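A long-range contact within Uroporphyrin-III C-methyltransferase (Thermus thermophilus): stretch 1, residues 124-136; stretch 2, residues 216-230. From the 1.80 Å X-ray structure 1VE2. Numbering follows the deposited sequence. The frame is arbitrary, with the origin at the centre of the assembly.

Stretch 1 124-136: ALGLPLTHRGLAR
Stretch 2, residues 216-230: LVVGKVVGLYGELLP

Residues 124-136 form an irregular strip that leaves a helix at Leu 125 and packs against residues 216-230, which run from a strand that includes 216-218 through a 3-10 segment (220-224) into a short helix. The two stretches run in opposite directions: the CA of Leu 125 lies 6.3 Å from the CA of Leu 229. The CA of Leu 127 is 6.5 Å from the CA of Tyr 225, and the CA of Leu 134 is 5.1 Å from the CA of Val 221. Together they bury 725 Å².

The one direct hydrogen bond across the contact comes from Tyr 225. Its CA-to-CB bond points sideways, but chi1 of -72° (m) and chi2 of 13° carry the ring back to stretch 1, where Tyr 225 OH donates a hydrogen bond to Pro 128 O at 2.7 Å. The acceptor lies near the ring plane, as suits a phenol. One ring face is covered by Leu 127, whose CB sits 4.0 Å from the centroid of the Tyr 225 ring and 21° off its normal, a CH-pi contact.

Leu 127 (phi/psi -109/125) points toward stretch 2 in the mt rotamer (chi1 -53°, chi2 176°). Leu 127 CD2 lies 3.9 Å from Leu 228 CB and Leu 127 CD1 4.1 Å from Leu 229 CD1. Leu 229 starts out pointing away; chi1 of -173° (t) and chi2 of 57° (p) bring its end back, and its CD1 also lies 4.3 Å from Leu 125 CD1. Pro 128, extended at -85/153 with C-gamma endo pucker, offers apolar carbons: its CD is 3.7 Å from Leu 228 CD1, and its CG 4.1 Å from Val 221 CG2. Leu 129 likewise begins away, yet its mt side chain places CD2 4.0 Å from Val 217 CG1.

Farther along, a turn is closed by backbone hydrogen bonds from His 131 N to Ala 135 O (2.9 Å), and from Leu 134 N and Ala 135 N to His 131 O (2.8 and 3.0 Å). Gly 133 adopts 80/-11, where a CB would jam against the preceding carbonyl. Val 221 (chi1 71°, p) fits compactly beside this turn, its CB 4.2 Å from Ala 135 CB. Leu 134 (mt) and Leu 224 (mt) point toward each other's stretch and meet CD1 to CD1 at 3.6 Å. Leu 224 CD1 also lies over one face of the His 131 ring, 3.7 Å from its centroid and 13° off the normal; His 131 chi1 of -169° (t) and chi2 of -102° orient the ring for this CH-pi contact. Lys 220, extended at mttt, brings its CB to 3.6 Å from Leu 134 O while its end leads away.

At the other end, carbonyls face carbonyls. Water 1 lies 2.7 Å from both Leu 125 O and Leu 229 O, with more acceptors in reach than it has protons; water 2 supplies protons to Gly 126 O (2.7 Å) and Leu 228 O (2.8 Å). Gly 126 turns with positive phi (68/32), which favours glycine.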

# COMPACT_ATOMS: atom_id res chain seq x y z
N ALA A 124 -7.08 3.66 -6.61
CA ALA A 124 -8.26 4.52 -6.57
C ALA A 124 -8.71 4.87 -7.98
O ALA A 124 -9.90 5.08 -8.23
CB ALA A 124 -7.97 5.79 -5.77
N LEU A 125 -7.76 4.95 -8.91
CA LEU A 125 -8.08 5.26 -10.30
C LEU A 125 -8.36 3.99 -11.09
O LEU A 125 -8.56 4.04 -12.30
CB LEU A 125 -6.93 6.04 -10.95
CG LEU A 125 -6.74 7.47 -10.44
CD1 LEU A 125 -5.53 8.11 -11.10
CD2 LEU A 125 -7.99 8.27 -10.72
N GLY A 126 -8.39 2.86 -10.38
CA GLY A 126 -8.66 1.58 -11.02
C GLY A 126 -7.54 1.14 -11.94
O GLY A 126 -7.79 0.47 -12.95
N LEU A 127 -6.31 1.50 -11.60
CA LEU A 127 -5.16 1.14 -12.41
C LEU A 127 -4.30 0.07 -11.72
O LEU A 127 -3.86 0.27 -10.59
CB LEU A 127 -4.33 2.38 -12.68
CG LEU A 127 -5.13 3.56 -13.27
CD1 LEU A 127 -4.20 4.76 -13.39
CD2 LEU A 127 -5.71 3.18 -14.62
N PRO A 128 -4.05 -1.06 -12.40
CA PRO A 128 -3.24 -2.15 -11.86
C PRO A 128 -1.73 -1.96 -12.07
O PRO A 128 -1.31 -1.29 -13.01
CB PRO A 128 -3.77 -3.36 -12.62
CG PRO A 128 -3.99 -2.79 -14.00
CD PRO A 128 -4.64 -1.43 -13.70
N LEU A 129 -0.93 -2.55 -11.18
CA LEU A 129 0.52 -2.48 -11.26
C LEU A 129 1.05 -3.79 -11.83
O LEU A 129 2.20 -3.89 -12.22
CB LEU A 129 1.13 -2.24 -9.88
CG LEU A 129 0.89 -0.83 -9.33
CD1 LEU A 129 1.45 -0.71 -7.91
CD2 LEU A 129 1.56 0.18 -10.26
N THR A 130 0.19 -4.80 -11.84
CA THR A 130 0.55 -6.11 -12.38
C THR A 130 -0.64 -6.60 -13.20
O THR A 130 -1.77 -6.21 -12.93
CB THR A 130 0.84 -7.12 -11.27
OG1 THR A 130 -0.28 -7.21 -10.38
CG2 THR A 130 2.09 -6.71 -10.48
N HIS A 131 -0.37 -7.45 -14.18
CA HIS A 131 -1.43 -7.98 -15.04
C HIS A 131 -0.86 -9.15 -15.85
O HIS A 131 0.27 -9.08 -16.32
CB HIS A 131 -1.95 -6.89 -15.97
CG HIS A 131 -3.21 -7.26 -16.70
ND1 HIS A 131 -3.21 -7.65 -18.02
CD2 HIS A 131 -4.49 -7.34 -16.28
CE1 HIS A 131 -4.44 -7.95 -18.39
NE2 HIS A 131 -5.24 -7.77 -17.35
N ARG A 132 -1.64 -10.21 -15.99
CA ARG A 132 -1.18 -11.38 -16.73
C ARG A 132 -0.54 -11.01 -18.06
O ARG A 132 -1.12 -10.30 -18.87
CB ARG A 132 -2.35 -12.34 -16.97
CG ARG A 132 -3.55 -11.69 -17.64
CD ARG A 132 -4.77 -12.60 -17.58
NE ARG A 132 -4.57 -13.86 -18.28
CZ ARG A 132 -5.49 -14.81 -18.37
NH1 ARG A 132 -6.68 -14.64 -17.81
NH2 ARG A 132 -5.23 -15.94 -19.02
N GLY A 133 0.68 -11.49 -18.27
CA GLY A 133 1.38 -11.22 -19.52
C GLY A 133 2.06 -9.86 -19.65
O GLY A 133 2.84 -9.66 -20.58
N LEU A 134 1.78 -8.95 -18.73
CA LEU A 134 2.37 -7.61 -18.79
C LEU A 134 3.34 -7.33 -17.64
O LEU A 134 4.41 -6.73 -17.85
CB LEU A 134 1.26 -6.55 -18.77
CG LEU A 134 0.23 -6.63 -19.90
CD1 LEU A 134 -0.79 -5.50 -19.75
CD2 LEU A 134 0.93 -6.53 -21.24
N ALA A 135 2.97 -7.74 -16.44
CA ALA A 135 3.81 -7.51 -15.27
C ALA A 135 3.40 -8.42 -14.12
O ALA A 135 2.22 -8.64 -13.89
CB ALA A 135 3.71 -6.04 -14.83
N ARG A 136 4.40 -8.94 -13.41
CA ARG A 136 4.16 -9.81 -12.27
C ARG A 136 4.78 -9.22 -11.01
O ARG A 136 4.63 -9.79 -9.92
CB ARG A 136 4.76 -11.19 -12.53
CG ARG A 136 6.24 -11.16 -12.90
CD ARG A 136 6.89 -12.52 -12.71
NE ARG A 136 6.24 -13.58 -13.48
CZ ARG A 136 6.29 -13.68 -14.80
NH1 ARG A 136 6.95 -12.78 -15.53
NH2 ARG A 136 5.69 -14.70 -15.41
N LEU A 216 4.88 8.64 -11.02
CA LEU A 216 5.27 8.15 -12.33
C LEU A 216 5.17 6.63 -12.29
O LEU A 216 5.61 6.01 -11.33
CB LEU A 216 6.72 8.57 -12.64
CG LEU A 216 7.34 8.11 -13.97
CD1 LEU A 216 8.55 8.99 -14.29
CD2 LEU A 216 7.75 6.65 -13.90
N VAL A 217 4.58 6.05 -13.33
CA VAL A 217 4.46 4.60 -13.43
C VAL A 217 4.89 4.21 -14.84
O VAL A 217 4.36 4.73 -15.82
CB VAL A 217 3.01 4.12 -13.20
CG1 VAL A 217 2.97 2.59 -13.16
CG2 VAL A 217 2.45 4.71 -11.92
N VAL A 218 5.87 3.31 -14.93
CA VAL A 218 6.37 2.87 -16.23
C VAL A 218 6.41 1.35 -16.34
O VAL A 218 6.66 0.64 -15.37
CB VAL A 218 7.77 3.49 -16.50
CG1 VAL A 218 8.74 3.15 -15.37
CG2 VAL A 218 8.31 3.02 -17.85
N GLY A 219 6.14 0.85 -17.55
CA GLY A 219 6.14 -0.59 -17.77
C GLY A 219 5.02 -1.01 -18.70
O GLY A 219 4.08 -0.25 -18.93
N LYS A 220 5.11 -2.23 -19.22
CA LYS A 220 4.11 -2.77 -20.12
C LYS A 220 2.68 -2.70 -19.59
O LYS A 220 1.73 -2.58 -20.37
CB LYS A 220 4.44 -4.22 -20.48
CG LYS A 220 5.73 -4.39 -21.28
CD LYS A 220 6.00 -5.86 -21.59
CE LYS A 220 7.24 -6.01 -22.46
NZ LYS A 220 7.50 -7.43 -22.79
N VAL A 221 2.50 -2.76 -18.28
CA VAL A 221 1.16 -2.73 -17.71
C VAL A 221 0.47 -1.38 -17.93
O VAL A 221 -0.75 -1.30 -17.97
CB VAL A 221 1.17 -3.03 -16.19
CG1 VAL A 221 1.76 -1.86 -15.42
CG2 VAL A 221 -0.26 -3.34 -15.72
N VAL A 222 1.26 -0.32 -18.07
CA VAL A 222 0.72 1.02 -18.28
C VAL A 222 -0.01 1.11 -19.62
O VAL A 222 -0.79 2.04 -19.86
CB VAL A 222 1.85 2.08 -18.20
CG1 VAL A 222 1.30 3.46 -18.49
CG2 VAL A 222 2.48 2.07 -16.81
N GLY A 223 0.21 0.12 -20.48
CA GLY A 223 -0.44 0.11 -21.78
C GLY A 223 -1.95 -0.05 -21.67
O GLY A 223 -2.68 0.22 -22.62
N LEU A 224 -2.42 -0.48 -20.50
CA LEU A 224 -3.85 -0.68 -20.28
C LEU A 224 -4.53 0.56 -19.70
O LEU A 224 -5.75 0.62 -19.63
CB LEU A 224 -4.07 -1.82 -19.29
CG LEU A 224 -3.63 -3.24 -19.62
CD1 LEU A 224 -3.81 -4.10 -18.37
CD2 LEU A 224 -4.46 -3.79 -20.77
N TYR A 225 -3.73 1.53 -19.28
CA TYR A 225 -4.26 2.72 -18.62
C TYR A 225 -5.25 3.57 -19.41
O TYR A 225 -6.15 4.17 -18.82
CB TYR A 225 -3.10 3.56 -18.10
CG TYR A 225 -2.41 2.94 -16.89
CD1 TYR A 225 -2.64 1.61 -16.52
CD2 TYR A 225 -1.52 3.69 -16.11
CE1 TYR A 225 -2.01 1.04 -15.41
CE2 TYR A 225 -0.88 3.13 -14.99
CZ TYR A 225 -1.14 1.81 -14.65
OH TYR A 225 -0.50 1.25 -13.56
N GLY A 226 -5.09 3.62 -20.73
CA GLY A 226 -6.01 4.41 -21.54
C GLY A 226 -7.43 3.90 -21.43
O GLY A 226 -8.38 4.67 -21.31
N GLU A 227 -7.58 2.58 -21.46
CA GLU A 227 -8.90 1.97 -21.39
C GLU A 227 -9.45 1.91 -19.97
O GLU A 227 -10.67 1.86 -19.78
CB GLU A 227 -8.83 0.57 -22.01
CG GLU A 227 -10.08 -0.28 -21.86
CD GLU A 227 -10.00 -1.58 -22.63
OE1 GLU A 227 -8.88 -2.14 -22.74
OE2 GLU A 227 -11.04 -2.05 -23.13
N LEU A 228 -8.58 1.95 -18.97
CA LEU A 228 -9.01 1.87 -17.58
C LEU A 228 -9.10 3.20 -16.83
O LEU A 228 -9.85 3.31 -15.85
CB LEU A 228 -8.09 0.93 -16.81
CG LEU A 228 -8.24 -0.56 -17.13
CD1 LEU A 228 -7.19 -1.36 -16.37
CD2 LEU A 228 -9.64 -1.02 -16.76
N LEU A 229 -8.35 4.19 -17.28
CA LEU A 229 -8.33 5.49 -16.61
C LEU A 229 -9.68 6.18 -16.40
O LEU A 229 -9.96 6.65 -15.30
CB LEU A 229 -7.39 6.45 -17.36
CG LEU A 229 -7.17 7.78 -16.63
CD1 LEU A 229 -6.62 7.50 -15.24
CD2 LEU A 229 -6.23 8.66 -17.44
N PRO A 230 -10.52 6.26 -17.44
CA PRO A 230 -11.82 6.92 -17.27
C PRO A 230 -12.58 6.42 -16.04
O PRO A 230 -12.45 5.26 -15.65
CB PRO A 230 -12.54 6.57 -18.58
CG PRO A 230 -11.42 6.56 -19.57
CD PRO A 230 -10.34 5.79 -18.83
O HOH W 1 -10.64 5.73 -12.81
O HOH W 2 -10.20 1.15 -14.08